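Local atomic coordinates of beta-ketoacyl-[acyl-carrier-protein] synthase FabY (Pseudomonas aeruginosa, PDB entry 4CW4), a protein that catalyses the condensation of acetyl-CoA with malonyl-acyl carrier protein to give acetoacetyl-ACP, the primer that starts bacterial fatty acid synthesis. Residues H105-L110 / K158-R163; F187-L192 / M230-D235; A332-L337 / V346-A351. One frame throughout, in Å; residues are numbered along the deposited sequence.

Contact 1 (H105-L110 / K158-R163)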
ATOM      1  N   HIS A 105     -24.407  -2.248  14.962  1.00 13.92           N
ATOM      2  CA  HIS A 105     -24.898  -0.892  15.081  1.00 14.78           C
ATOM      3  C   HIS A 105     -24.833  -0.135  13.761  1.00 15.01           C
ATOM      4  O   HIS A 105     -23.877  -0.266  12.988  1.00 17.46           O
ATOM      5  CB  HIS A 105     -24.089  -0.133  16.136  1.00 16.22           C
ATOM      6  CG  HIS A 105     -24.433   1.324  16.224  1.00 17.50           C
ATOM      7  ND1 HIS A 105     -23.747   2.291  15.520  1.00 18.76           N
ATOM      8  CD2 HIS A 105     -25.382   1.977  16.938  1.00 17.47           C
ATOM      9  CE1 HIS A 105     -24.273   3.477  15.777  1.00 18.19           C
ATOM     10  NE2 HIS A 105     -25.256   3.313  16.646  1.00 18.65           N
ATOM     11  N   TRP A 106     -25.864   0.667  13.527  1.00 13.37           N
ATOM     12  CA  TRP A 106     -25.831   1.700  12.505  1.00 13.62           C
ATOM     13  C   TRP A 106     -26.784   2.813  12.913  1.00 12.42           C
ATOM     14  O   TRP A 106     -27.341   2.784  14.009  1.00 12.96           O
ATOM     15  CB  TRP A 106     -26.180   1.152  11.118  1.00 13.29           C
ATOM     16  CG  TRP A 106     -27.567   0.577  10.942  1.00 12.61           C
ATOM     17  CD1 TRP A 106     -28.182  -0.383  11.711  1.00 13.18           C
ATOM     18  CD2 TRP A 106     -28.476   0.873   9.875  1.00 13.40           C
ATOM     19  NE1 TRP A 106     -29.426  -0.660  11.203  1.00 14.09           N
ATOM     20  CE2 TRP A 106     -29.630   0.097  10.078  1.00 13.82           C
ATOM     21  CE3 TRP A 106     -28.435   1.749   8.780  1.00 14.69           C
ATOM     22  CZ2 TRP A 106     -30.727   0.157   9.224  1.00 14.49           C
ATOM     23  CZ3 TRP A 106     -29.529   1.814   7.944  1.00 15.29           C
ATOM     24  CH2 TRP A 106     -30.650   1.012   8.158  1.00 15.60           C
ATOM     25  N   HIS A 107     -26.960   3.797  12.038  1.00 12.76           N
ATOM     26  CA  HIS A 107     -27.956   4.853  12.254  1.00 12.98           C
ATOM     27  C   HIS A 107     -29.050   4.745  11.203  1.00 13.18           C
ATOM     28  O   HIS A 107     -28.739   4.704  10.022  1.00 15.21           O
ATOM     29  CB  HIS A 107     -27.338   6.248  12.099  1.00 13.64           C
ATOM     30  CG  HIS A 107     -26.353   6.621  13.154  1.00 13.65           C
ATOM     31  ND1 HIS A 107     -25.283   7.451  12.897  1.00 13.76           N
ATOM     32  CD2 HIS A 107     -26.275   6.307  14.471  1.00 15.76           C
ATOM     33  CE1 HIS A 107     -24.578   7.611  14.000  1.00 15.16           C
ATOM     34  NE2 HIS A 107     -25.166   6.941  14.974  1.00 16.05           N
ATOM     35  N   LYS A 108     -30.317   4.747  11.604  1.00 13.74           N
ATOM     36  CA  LYS A 108     -31.395   4.992  10.654  1.00 14.08           C
ATOM     37  C   LYS A 108     -31.659   6.478  10.589  1.00 13.63           C
ATOM     38  O   LYS A 108     -31.518   7.179  11.587  1.00 13.76           O
ATOM     39  CB  LYS A 108     -32.692   4.318  11.090  1.00 13.53           C
ATOM     40  CG  LYS A 108     -32.738   2.819  10.884  1.00 14.75           C
ATOM     41  CD  LYS A 108     -34.161   2.338  11.114  1.00 15.23           C
ATOM     42  CE  LYS A 108     -34.302   0.841  10.976  1.00 15.78           C
ATOM     43  NZ  LYS A 108     -35.727   0.453  11.139  1.00 16.06           N
ATOM     44  N   VAL A 109     -32.080   6.933   9.418  1.00 13.97           N
ATOM     45  CA  VAL A 109     -32.626   8.268   9.257  1.00 14.16           C
ATOM     46  C   VAL A 109     -34.080   8.228   9.728  1.00 14.53           C
ATOM     47  O   VAL A 109     -34.901   7.496   9.178  1.00 17.33           O
ATOM     48  CB  VAL A 109     -32.562   8.743   7.812  1.00 15.86           C
ATOM     49  CG1 VAL A 109     -33.262  10.105   7.656  1.00 17.66           C
ATOM     50  CG2 VAL A 109     -31.109   8.822   7.346  1.00 17.53           C
ATOM     51  N   LEU A 110     -34.373   9.010  10.757  1.00 13.82           N
ATOM     52  CA  LEU A 110     -35.721   9.118  11.289  1.00 14.09           C
ATOM     53  C   LEU A 110     -36.258  10.501  10.951  1.00 15.45           C
ATOM     54  O   LEU A 110     -35.784  11.514  11.475  1.00 16.42           O
ATOM     55  CB  LEU A 110     -35.694   8.891  12.799  1.00 15.47           C
ATOM     56  CG  LEU A 110     -37.004   9.088  13.557  1.00 16.75           C
ATOM     57  CD1 LEU A 110     -38.078   8.128  13.074  1.00 17.20           C
ATOM     58  CD2 LEU A 110     -36.770   8.907  15.041  1.00 18.27           C
ATOM     59  N   LYS A 158     -30.777  11.171  13.191  1.00 12.75           N
ATOM     60  CA  LYS A 158     -30.203   9.834  13.089  1.00 12.55           C
ATOM     61  C   LYS A 158     -30.362   9.124  14.427  1.00 12.97           C
ATOM     62  O   LYS A 158     -30.073   9.695  15.478  1.00 14.73           O
ATOM     63  CB  LYS A 158     -28.737   9.888  12.687  1.00 13.99           C
ATOM     64  CG  LYS A 158     -28.484   9.850  11.143  1.00 15.73           C
ATOM     65  CD  LYS A 158     -29.313  10.861  10.342  1.00 17.79           C
ATOM     66  CE  LYS A 158     -28.861  12.309  10.560  1.00 20.10           C
ATOM     67  NZ  LYS A 158     -29.512  13.300   9.599  1.00 22.76           N
ATOM     68  N   VAL A 159     -30.868   7.894  14.384  1.00 13.34           N
ATOM     69  CA  VAL A 159     -31.104   7.114  15.602  1.00 12.66           C
ATOM     70  C   VAL A 159     -30.326   5.796  15.560  1.00 12.33           C
ATOM     71  O   VAL A 159     -30.208   5.169  14.513  1.00 11.88           O
ATOM     72  CB  VAL A 159     -32.625   6.842  15.813  1.00 14.10           C
ATOM     73  CG1 VAL A 159     -33.369   8.114  16.039  1.00 18.59           C
ATOM     74  CG2 VAL A 159     -33.233   6.082  14.638  1.00 14.92           C
ATOM     75  N   ASP A 160     -29.830   5.365  16.715  1.00 12.15           N
ATOM     76  CA  ASP A 160     -29.151   4.086  16.827  1.00 12.08           C
ATOM     77  C   ASP A 160     -30.106   2.964  16.493  1.00 11.64           C
ATOM     78  O   ASP A 160     -31.246   2.940  16.964  1.00 13.05           O
ATOM     79  CB  ASP A 160     -28.606   3.896  18.233  1.00 13.44           C
ATOM     80  CG  ASP A 160     -27.656   4.986  18.620  1.00 16.20           C
ATOM     81  OD1 ASP A 160     -26.704   5.239  17.860  1.00 15.70           O
ATOM     82  OD2 ASP A 160     -27.914   5.655  19.636  1.00 19.35           O
ATOM     83  N   SER A 161     -29.620   2.027  15.694  1.00 11.34           N
ATOM     84  CA  SER A 161     -30.385   0.845  15.344  1.00 11.56           C
ATOM     85  C   SER A 161     -29.423  -0.326  15.141  1.00 11.49           C
ATOM     86  O   SER A 161     -28.219  -0.126  15.038  1.00 11.68           O
ATOM     87  CB  SER A 161     -31.197   1.103  14.079  1.00 11.22           C
ATOM     88  OG  SER A 161     -32.232   0.140  13.913  1.00 11.97           O
ATOM     89  N   TYR A 162     -29.966  -1.539  15.121  1.00 12.12           N
ATOM     90  CA  TYR A 162     -29.174  -2.757  15.034  1.00 11.53           C
ATOM     91  C   TYR A 162     -29.679  -3.656  13.931  1.00 11.56           C
ATOM     92  O   TYR A 162     -30.883  -3.851  13.774  1.00 12.62           O
ATOM     93  CB  TYR A 162     -29.159  -3.459  16.397  1.00 12.59           C
ATOM     94  CG  TYR A 162     -28.504  -2.560  17.402  1.00 15.00           C
ATOM     95  CD1 TYR A 162     -29.235  -1.610  18.104  1.00 17.05           C
ATOM     96  CD2 TYR A 162     -27.127  -2.598  17.584  1.00 17.93           C
ATOM     97  CE1 TYR A 162     -28.606  -0.733  18.974  1.00 20.32           C
ATOM     98  CE2 TYR A 162     -26.497  -1.735  18.457  1.00 20.36           C
ATOM     99  CZ  TYR A 162     -27.237  -0.808  19.149  1.00 22.42           C
ATOM    100  OH  TYR A 162     -26.599   0.055  20.023  1.00 27.12           O
ATOM    101  N   ARG A 163     -28.749  -4.212  13.157  1.00 12.08           N
ATOM    102  CA  ARG A 163     -29.123  -5.068  12.040  1.00 12.36           C
ATOM    103  C   ARG A 163     -28.287  -6.331  12.012  1.00 12.30           C
ATOM    104  O   ARG A 163     -27.238  -6.411  12.642  1.00 12.78           O
ATOM    105  CB  ARG A 163     -28.989  -4.319  10.710  1.00 13.23           C
ATOM    106  CG  ARG A 163     -27.543  -3.943  10.359  1.00 14.16           C
ATOM    107  CD  ARG A 163     -27.459  -3.133   9.083  1.00 16.74           C
ATOM    108  NE  ARG A 163     -27.952  -3.907   7.944  1.00 20.31           N
ATOM    109  CZ  ARG A 163     -27.226  -4.760   7.228  1.00 21.38           C
ATOM    110  NH1 ARG A 163     -25.940  -4.946   7.494  1.00 21.52           N
ATOM    111  NH2 ARG A 163     -27.795  -5.426   6.236  1.00 22.94           N
TER
HETATM  112  O   HOH W   1     -31.828  -1.910  12.151  1.00 12.46           O
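The indole of Trp106 is clasped between two aliphatic chains, one from each strand. CD of Arg163 lies 3.8 Å from the centroid of the five-membered ring, almost on its normal, a CH-pi contact, while CG of Lys108 lies over the opposite face, also offset toward the rim. Chi1 of 63° puts Trp106 CG between backbone N and carbonyl carbon, turning the ring back over the partner strand. At its edge, in plane, NE1 gives its hydrogen to a water 2.9 Å away; that water also bonds Ser161 OG, whose stronger partner is Glu131 of the second subunit, and donates to Tyr162 O. The opposite face of the sheet carries His105, whose NE2 makes a nearly straight bond (2.7 Å, 173°) to Asp160 OD1. OD1 lies in the imidazole plane, but the carboxylate is turned obliquely, so OD1 is met from above the carboxylate plane. An edge of the same imidazole faces the Tyr162 ring, planes at 65°. Between strands 104-112 and 155-163 run five antiparallel pairs: Trp106 with Ser161 and Lys108 with Val159 are hydrogen-bonded, His105 with Tyr162, His107 with Asp160 and Val109 with Lys158 non-hydrogen-bonded. At the dimer interface Lys158 and Val159 continue the sheet into a strand of the second subunit, whose Lys158 salt-bridges Asp160 OD2; its Leu129 O and Glu131 bond Lys108 NZ.

Contact 2 (F187-L192 / M230-D235)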
ATOM      1  N   PHE A 187      -3.923   1.967  22.446  1.00 18.10           N
ATOM      2  CA  PHE A 187      -4.270   2.721  21.245  1.00 18.60           C
ATOM      3  C   PHE A 187      -3.818   2.137  19.904  1.00 15.45           C
ATOM      4  O   PHE A 187      -4.007   2.764  18.862  1.00 14.79           O
ATOM      5  CB  PHE A 187      -3.828   4.176  21.370  1.00 23.18           C
ATOM      6  CG  PHE A 187      -4.532   4.921  22.460  1.00 27.62           C
ATOM      7  CD1 PHE A 187      -5.894   5.180  22.374  1.00 29.36           C
ATOM      8  CD2 PHE A 187      -3.840   5.360  23.567  1.00 29.37           C
ATOM      9  CE1 PHE A 187      -6.545   5.873  23.379  1.00 30.82           C
ATOM     10  CE2 PHE A 187      -4.481   6.048  24.573  1.00 30.39           C
ATOM     11  CZ  PHE A 187      -5.833   6.303  24.482  1.00 31.24           C
ATOM     12  N   HIS A 188      -3.270   0.934  19.910  1.00 13.29           N
ATOM     13  CA  HIS A 188      -2.899   0.296  18.655  1.00 12.56           C
ATOM     14  C   HIS A 188      -4.079  -0.425  18.008  1.00 11.87           C
ATOM     15  O   HIS A 188      -4.748  -1.223  18.669  1.00 13.83           O
ATOM     16  CB  HIS A 188      -1.805  -0.727  18.910  1.00 12.68           C
ATOM     17  CG  HIS A 188      -0.520  -0.129  19.360  1.00 12.96           C
ATOM     18  ND1 HIS A 188       0.515  -0.893  19.850  1.00 12.47           N
ATOM     19  CD2 HIS A 188      -0.101   1.157  19.410  1.00 13.36           C
ATOM     20  CE1 HIS A 188       1.527  -0.103  20.163  1.00 13.06           C
ATOM     21  NE2 HIS A 188       1.175   1.147  19.914  1.00 14.12           N
ATOM     22  N   PRO A 189      -4.312  -0.189  16.706  1.00 11.36           N
ATOM     23  CA  PRO A 189      -5.232  -1.066  15.978  1.00 11.03           C
ATOM     24  C   PRO A 189      -4.847  -2.543  16.089  1.00 11.28           C
ATOM     25  O   PRO A 189      -3.652  -2.892  16.243  1.00 10.66           O
ATOM     26  CB  PRO A 189      -5.087  -0.607  14.532  1.00 11.69           C
ATOM     27  CG  PRO A 189      -4.630   0.796  14.615  1.00 12.35           C
ATOM     28  CD  PRO A 189      -3.728   0.828  15.817  1.00 12.54           C
ATOM     29  N   ARG A 190      -5.849  -3.410  15.982  1.00 12.03           N
ATOM     30  CA  ARG A 190      -5.639  -4.855  16.117  1.00 11.31           C
ATOM     31  C   ARG A 190      -4.591  -5.371  15.128  1.00 11.05           C
ATOM     32  O   ARG A 190      -3.775  -6.206  15.494  1.00 11.58           O
ATOM     33  CB  ARG A 190      -6.958  -5.593  15.930  1.00 12.20           C
ATOM     34  CG  ARG A 190      -6.852  -7.107  16.104  1.00 12.02           C
ATOM     35  CD  ARG A 190      -8.229  -7.726  16.172  1.00 12.85           C
ATOM     36  NE  ARG A 190      -8.185  -9.181  16.260  1.00 12.18           N
ATOM     37  CZ  ARG A 190      -8.012  -9.858  17.389  1.00 12.63           C
ATOM     38  NH1 ARG A 190      -7.849  -9.219  18.540  1.00 14.29           N
ATOM     39  NH2 ARG A 190      -7.999 -11.180  17.372  1.00 13.68           N
ATOM     40  N   GLY A 191      -4.582  -4.847  13.906  1.00 11.12           N
ATOM     41  CA  GLY A 191      -3.599  -5.289  12.924  1.00 10.41           C
ATOM     42  C   GLY A 191      -2.169  -4.979  13.333  1.00 11.25           C
ATOM     43  O   GLY A 191      -1.252  -5.702  12.976  1.00 11.19           O
ATOM     44  N   LEU A 192      -1.980  -3.894  14.083  1.00 11.50           N
ATOM     45  CA  LEU A 192      -0.653  -3.548  14.553  1.00 11.56           C
ATOM     46  C   LEU A 192      -0.252  -4.423  15.726  1.00 11.36           C
ATOM     47  O   LEU A 192       0.897  -4.836  15.803  1.00 11.45           O
ATOM     48  CB  LEU A 192      -0.542  -2.065  14.888  1.00 10.96           C
ATOM     49  CG  LEU A 192      -0.841  -1.117  13.721  1.00 11.98           C
ATOM     50  CD1 LEU A 192      -0.334   0.294  14.043  1.00 12.03           C
ATOM     51  CD2 LEU A 192      -0.272  -1.607  12.376  1.00 12.17           C
ATOM     52  N   MET A 230      -6.351  -3.340   3.537  0.64 11.69           N
ATOM     53  CA  MET A 230      -7.499  -2.494   3.900  0.64 12.72           C
ATOM     54  C   MET A 230      -7.135  -1.152   4.524  0.64 12.15           C
ATOM     55  O   MET A 230      -7.979  -0.257   4.556  0.64 11.81           O
ATOM     56  CB  MET A 230      -8.441  -3.211   4.872  0.64 15.82           C
ATOM     57  CG  MET A 230      -8.984  -4.557   4.409  0.64 18.06           C
ATOM     58  SD  MET A 230      -9.934  -4.504   2.877  0.64 20.22           S
ATOM     59  CE  MET A 230     -11.184  -3.345   3.345  0.64 20.07           C
ATOM     60  N   SER A 231      -5.884  -1.013   4.974  0.64 11.48           N
ATOM     61  CA  SER A 231      -5.491  -0.086   6.048  0.64 11.71           C
ATOM     62  C   SER A 231      -6.068  -0.662   7.347  0.64 11.88           C
ATOM     63  O   SER A 231      -6.849  -1.618   7.312  0.64 12.42           O
ATOM     64  CB  SER A 231      -5.988   1.353   5.821  0.64 11.63           C
ATOM     65  OG  SER A 231      -5.615   1.838   4.534  0.64 12.97           O
ATOM     66  N   GLN A 232      -5.681  -0.113   8.493  1.00 11.76           N
ATOM     67  CA  GLN A 232      -6.251  -0.547   9.764  1.00 10.74           C
ATOM     68  C   GLN A 232      -7.558   0.213   9.949  1.00 11.01           C
ATOM     69  O   GLN A 232      -7.547   1.425  10.180  1.00 12.62           O
ATOM     70  CB  GLN A 232      -5.287  -0.311  10.934  1.00 10.88           C
ATOM     71  CG  GLN A 232      -4.060  -1.257  10.950  1.00 11.24           C
ATOM     72  CD  GLN A 232      -3.080  -0.952   9.834  1.00 11.61           C
ATOM     73  OE1 GLN A 232      -2.850  -1.777   8.949  1.00 12.07           O
ATOM     74  NE2 GLN A 232      -2.479   0.217   9.889  1.00 12.81           N
ATOM     75  N   LEU A 233      -8.678  -0.501   9.823  1.00 10.65           N
ATOM     76  CA  LEU A 233      -9.992   0.129   9.723  1.00 11.04           C
ATOM     77  C   LEU A 233     -10.760   0.087  11.034  1.00 11.11           C
ATOM     78  O   LEU A 233     -11.930   0.490  11.070  1.00 12.12           O
ATOM     79  CB  LEU A 233     -10.820  -0.525   8.610  1.00 12.19           C
ATOM     80  CG  LEU A 233     -10.319  -0.269   7.178  1.00 14.11           C
ATOM     81  CD1 LEU A 233     -11.209  -0.932   6.156  1.00 14.71           C
ATOM     82  CD2 LEU A 233     -10.215   1.208   6.865  1.00 14.04           C
ATOM     83  N   ASP A 234     -10.119  -0.363  12.108  1.00 12.18           N
ATOM     84  CA  ASP A 234     -10.788  -0.356  13.409  1.00 13.31           C
ATOM     85  C   ASP A 234     -10.796   1.047  14.045  1.00 12.73           C
ATOM     86  O   ASP A 234     -10.273   2.004  13.465  1.00 13.22           O
ATOM     87  CB  ASP A 234     -10.304  -1.467  14.348  1.00 15.87           C
ATOM     88  CG  ASP A 234      -8.805  -1.726  14.315  1.00 17.72           C
ATOM     89  OD1 ASP A 234      -8.118  -1.426  13.313  1.00 18.69           O
ATOM     90  OD2 ASP A 234      -8.338  -2.326  15.321  1.00 18.91           O
ATOM     91  N   ASP A 235     -11.425   1.157  15.216  0.56 13.43           N
ATOM     92  CA  ASP A 235     -11.647   2.450  15.861  0.56 14.76           C
ATOM     93  C   ASP A 235     -10.334   3.206  16.092  0.56 15.05           C
ATOM     94  O   ASP A 235     -10.281   4.422  15.939  0.56 15.44           O
ATOM     95  CB  ASP A 235     -12.384   2.275  17.199  0.56 17.23           C
ATOM     96  CG  ASP A 235     -13.827   1.774  17.036  0.56 19.70           C
ATOM     97  OD1 ASP A 235     -14.395   1.828  15.923  0.56 20.52           O
ATOM     98  OD2 ASP A 235     -14.410   1.334  18.050  0.56 21.66           O
TER
HETATM   99  O   HOH W   2      -6.472  -3.319  12.427  1.00 14.67           O
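Asp234 and Gln232 both point from one loop onto the first turn of helix 190-204, the acid at the helix start and the amide chain past the proline. In Asp234, chi1 of 40° holds CG between its backbone N and carbonyl carbon, and from there the two carboxylate oxygens divide the work. OD2 turns its syn lone pair to the N-H of Arg190, a bond of 2.8 Å that is almost straight at 173°. OD1 rests 3.4 Å from Pro189 CB and accepts from a water, which in turn takes the N-H of Gly191, so two successive amides at the helix start are served by one carboxylate, one directly and one through the water. Pro189 occupies the N-cap position and has no polar side chain of its own; an acceptor for the Arg190 N-H comes from the other loop instead, and its negative charge would be expected to suit the positive end of the helix dipole. Within the ketosynthase N-terminal domain, of the thiolase-like superfamily, this joins the loop between strand 222-225 and helix 238-243 to helix 190-204. Gln232 crosses the proline ring at about a right angle, its CB 3.6 Å from Pro189 CB. A bend at chi2 (70°) then swings the amide toward Leu192, whose CD2 lies 3.8 Å from Gln232 NE2, again with the chains crossing roughly at right angles. The buried amide is well supplied beyond the contact: NE2 donates to the carbonyls of Phe260 and Leu258, and OE1 bonds Ser228 OG. Arg190 sends its extended chain away from Asp234, and its NE pairs with Glu365.

Contact 3 (A332-L337 / V346-A351); sequences ATEEGL and VDFRRA
Leu337 leaves the first turn of helix 334-341 with CG anti to its carbonyl carbon (chi1 -65°), which lays the chain across Val346 at about a right angle. CB starts the contact, 3.5 Å from Val346 CG1 and a little farther from Val346 CG2. CG, next along, only grazes CG1 of the same valine. At the fork, CD1 keeps touching Val346 CG1 and also reaches Ala351 CB at 3.9 Å and Phe348 CD1 at 4.0 Å, whereas CD2 goes to the backbone of Ala351, meeting its CA and O. The helix begins with a textbook N-cap: Thr333 OG1 accepts from Gly336 N at 2.8 Å, closing the first turn of the helix that carries Leu337. Facing it, the loop that returns after the helix makes a short 3-10 turn at Phe348 and Arg349, within the ketosynthase N-terminal domain. Val346 CG1 sits over the centre of the Phe348 ring, 3.9 Å above its plane. At the edge of that ring, in plane, Glu334 OE2 comes within 3.5 Å of Phe348 CZ; the same oxygen accepts from a water, which takes the N-H of Val346.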
ATOM      1  N   ALA A 332     -19.277 -15.957   1.459  1.00 10.79           N
ATOM      2  CA  ALA A 332     -20.252 -17.000   1.767  1.00 10.40           C
ATOM      3  C   ALA A 332     -21.228 -16.486   2.816  1.00 12.20           C
ATOM      4  O   ALA A 332     -20.834 -16.175   3.935  1.00 11.95           O
ATOM      5  CB  ALA A 332     -19.549 -18.225   2.296  1.00 11.42           C
ATOM      6  N   THR A 333     -22.506 -16.424   2.458  1.00 12.45           N
ATOM      7  CA  THR A 333     -23.541 -15.995   3.398  1.00 12.48           C
ATOM      8  C   THR A 333     -24.218 -17.202   4.046  1.00 12.79           C
ATOM      9  O   THR A 333     -24.104 -18.328   3.567  1.00 13.13           O
ATOM     10  CB  THR A 333     -24.631 -15.212   2.673  1.00 14.50           C
ATOM     11  OG1 THR A 333     -25.338 -16.092   1.799  1.00 14.98           O
ATOM     12  CG2 THR A 333     -24.042 -14.041   1.879  1.00 14.59           C
ATOM     13  N   GLU A 334     -24.919 -16.972   5.146  1.00 12.78           N
ATOM     14  CA  GLU A 334     -25.717 -18.036   5.733  1.00 13.97           C
ATOM     15  C   GLU A 334     -26.706 -18.610   4.711  1.00 14.70           C
ATOM     16  O   GLU A 334     -26.837 -19.822   4.577  1.00 15.76           O
ATOM     17  CB  GLU A 334     -26.450 -17.536   6.973  1.00 14.82           C
ATOM     18  CG  GLU A 334     -27.364 -18.565   7.625  1.00 15.35           C
ATOM     19  CD  GLU A 334     -27.885 -18.077   8.957  1.00 16.83           C
ATOM     20  OE1 GLU A 334     -28.557 -17.016   8.983  1.00 18.09           O
ATOM     21  OE2 GLU A 334     -27.627 -18.753   9.976  1.00 18.84           O
ATOM     22  N   GLU A 335     -27.392 -17.756   3.963  1.00 15.42           N
ATOM     23  CA  GLU A 335     -28.330 -18.272   2.978  1.00 18.49           C
ATOM     24  C   GLU A 335     -27.636 -19.095   1.893  1.00 17.92           C
ATOM     25  O   GLU A 335     -28.171 -20.109   1.447  1.00 18.97           O
ATOM     26  CB  GLU A 335     -29.144 -17.143   2.352  1.00 22.29           C
ATOM     27  CG  GLU A 335     -30.231 -16.605   3.264  1.00 25.48           C
ATOM     28  CD  GLU A 335     -31.232 -17.675   3.729  1.00 28.74           C
ATOM     29  OE1 GLU A 335     -31.587 -18.593   2.957  1.00 29.56           O
ATOM     30  OE2 GLU A 335     -31.657 -17.593   4.888  1.00 30.43           O
ATOM     31  N   GLY A 336     -26.441 -18.674   1.484  1.00 17.26           N
ATOM     32  CA  GLY A 336     -25.688 -19.420   0.491  1.00 17.24           C
ATOM     33  C   GLY A 336     -25.361 -20.815   0.985  1.00 16.94           C
ATOM     34  O   GLY A 336     -25.522 -21.800   0.271  1.00 17.41           O
ATOM     35  N   LEU A 337     -24.913 -20.911   2.230  1.00 16.02           N
ATOM     36  CA  LEU A 337     -24.578 -22.198   2.799  1.00 16.40           C
ATOM     37  C   LEU A 337     -25.813 -23.067   3.022  1.00 16.82           C
ATOM     38  O   LEU A 337     -25.745 -24.292   2.911  1.00 17.26           O
ATOM     39  CB  LEU A 337     -23.793 -22.017   4.099  1.00 15.50           C
ATOM     40  CG  LEU A 337     -22.417 -21.364   3.919  1.00 15.03           C
ATOM     41  CD1 LEU A 337     -21.860 -20.897   5.255  1.00 16.21           C
ATOM     42  CD2 LEU A 337     -21.442 -22.341   3.233  1.00 14.47           C
ATOM     43  N   VAL A 346     -26.900 -24.221   9.459  1.00 18.87           N
ATOM     44  CA  VAL A 346     -25.645 -24.376   8.726  1.00 19.12           C
ATOM     45  C   VAL A 346     -24.461 -24.717   9.620  1.00 16.09           C
ATOM     46  O   VAL A 346     -24.389 -24.268  10.752  1.00 15.65           O
ATOM     47  CB  VAL A 346     -25.320 -23.045   7.997  1.00 22.35           C
ATOM     48  CG1 VAL A 346     -23.883 -23.000   7.472  1.00 25.48           C
ATOM     49  CG2 VAL A 346     -26.325 -22.826   6.884  1.00 24.32           C
ATOM     50  N   ASP A 347     -23.513 -25.478   9.073  1.00 14.88           N
ATOM     51  CA  ASP A 347     -22.240 -25.720   9.736  1.00 14.91           C
ATOM     52  C   ASP A 347     -21.218 -24.659   9.290  1.00 13.59           C
ATOM     53  O   ASP A 347     -20.577 -24.794   8.230  1.00 13.26           O
ATOM     54  CB  ASP A 347     -21.729 -27.113   9.386  1.00 15.25           C
ATOM     55  CG  ASP A 347     -20.442 -27.478  10.111  1.00 16.98           C
ATOM     56  OD1 ASP A 347     -19.863 -26.609  10.809  1.00 16.48           O
ATOM     57  OD2 ASP A 347     -20.019 -28.658   9.976  1.00 17.80           O
ATOM     58  N   PHE A 348     -21.069 -23.595  10.078  1.00 13.25           N
ATOM     59  CA  PHE A 348     -20.200 -22.507   9.676  1.00 11.78           C
ATOM     60  C   PHE A 348     -18.735 -22.916   9.686  1.00 11.83           C
ATOM     61  O   PHE A 348     -17.919 -22.230   9.100  1.00 11.95           O
ATOM     62  CB  PHE A 348     -20.426 -21.272  10.532  1.00 11.71           C
ATOM     63  CG  PHE A 348     -21.739 -20.600  10.265  1.00 12.12           C
ATOM     64  CD1 PHE A 348     -21.930 -19.899   9.102  1.00 12.59           C
ATOM     65  CD2 PHE A 348     -22.790 -20.688  11.172  1.00 13.31           C
ATOM     66  CE1 PHE A 348     -23.144 -19.283   8.829  1.00 13.84           C
ATOM     67  CE2 PHE A 348     -23.998 -20.071  10.909  1.00 14.60           C
ATOM     68  CZ  PHE A 348     -24.173 -19.370   9.720  1.00 14.03           C
ATOM     69  N   ARG A 349     -18.404 -24.027  10.339  1.00 11.67           N
ATOM     70  CA  ARG A 349     -17.039 -24.540  10.262  1.00 11.61           C
ATOM     71  C   ARG A 349     -16.683 -25.007   8.863  1.00 10.68           C
ATOM     72  O   ARG A 349     -15.503 -25.142   8.545  1.00 10.43           O
ATOM     73  CB  ARG A 349     -16.818 -25.653  11.287  1.00 12.81           C
ATOM     74  CG  ARG A 349     -16.938 -25.090  12.699  1.00 15.57           C
ATOM     75  CD  ARG A 349     -16.836 -26.069  13.846  1.00 18.60           C
ATOM     76  NE  ARG A 349     -16.763 -25.281  15.088  1.00 22.92           N
ATOM     77  CZ  ARG A 349     -17.811 -24.819  15.758  1.00 24.93           C
ATOM     78  NH1 ARG A 349     -19.049 -25.110  15.366  1.00 26.00           N
ATOM     79  NH2 ARG A 349     -17.629 -24.090  16.850  1.00 26.54           N
ATOM     80  N   ARG A 350     -17.696 -25.219   8.026  1.00 10.36           N
ATOM     81  CA  ARG A 350     -17.466 -25.631   6.640  1.00 10.94           C
ATOM     82  C   ARG A 350     -17.837 -24.494   5.684  1.00 11.00           C
ATOM     83  O   ARG A 350     -18.183 -24.728   4.525  1.00 11.63           O
ATOM     84  CB  ARG A 350     -18.253 -26.897   6.324  1.00 12.15           C
ATOM     85  CG  ARG A 350     -17.781 -28.095   7.145  1.00 13.35           C
ATOM     86  CD  ARG A 350     -18.629 -29.323   6.907  1.00 14.61           C
ATOM     87  NE  ARG A 350     -18.538 -29.792   5.533  1.00 16.60           N
ATOM     88  CZ  ARG A 350     -19.266 -30.762   5.003  1.00 18.11           C
ATOM     89  NH1 ARG A 350     -20.171 -31.401   5.729  1.00 20.06           N
ATOM     90  NH2 ARG A 350     -19.096 -31.080   3.724  1.00 18.29           N
ATOM     91  N   ALA A 351     -17.728 -23.250   6.145  1.00 10.83           N
ATOM     92  CA  ALA A 351     -18.085 -22.128   5.275  1.00 10.94           C
ATOM     93  C   ALA A 351     -17.157 -22.028   4.064  1.00 10.59           C
ATOM     94  O   ALA A 351     -17.567 -21.560   3.003  1.00 10.19           O
ATOM     95  CB  ALA A 351     -18.081 -20.826   6.034  1.00 11.20           C
TER
HETATM   96  O   HOH W   3     -27.751 -21.431  10.356  1.00 19.14           O

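How the contacts relate
The three contacts follow one another along the chain and none touches another. Contact 1 lies farthest out, its centre 33 Å from that of the chain, on the arm that meets the second subunit; contact 2, at 14 Å, is the most central and also touches that subunit, whereas contact 3 touches no other chain. Nearest atoms are about 9 Å apart between contacts 1 and 2, about 10 Å between 1 and 3, and about 15 Å between 2 and 3. Contact 3 comes within about 10 Å of the predicted active-site His477, measured between the side chains of Ala332 and His477. Contacts 1 and 2 lie away from the active-site residues.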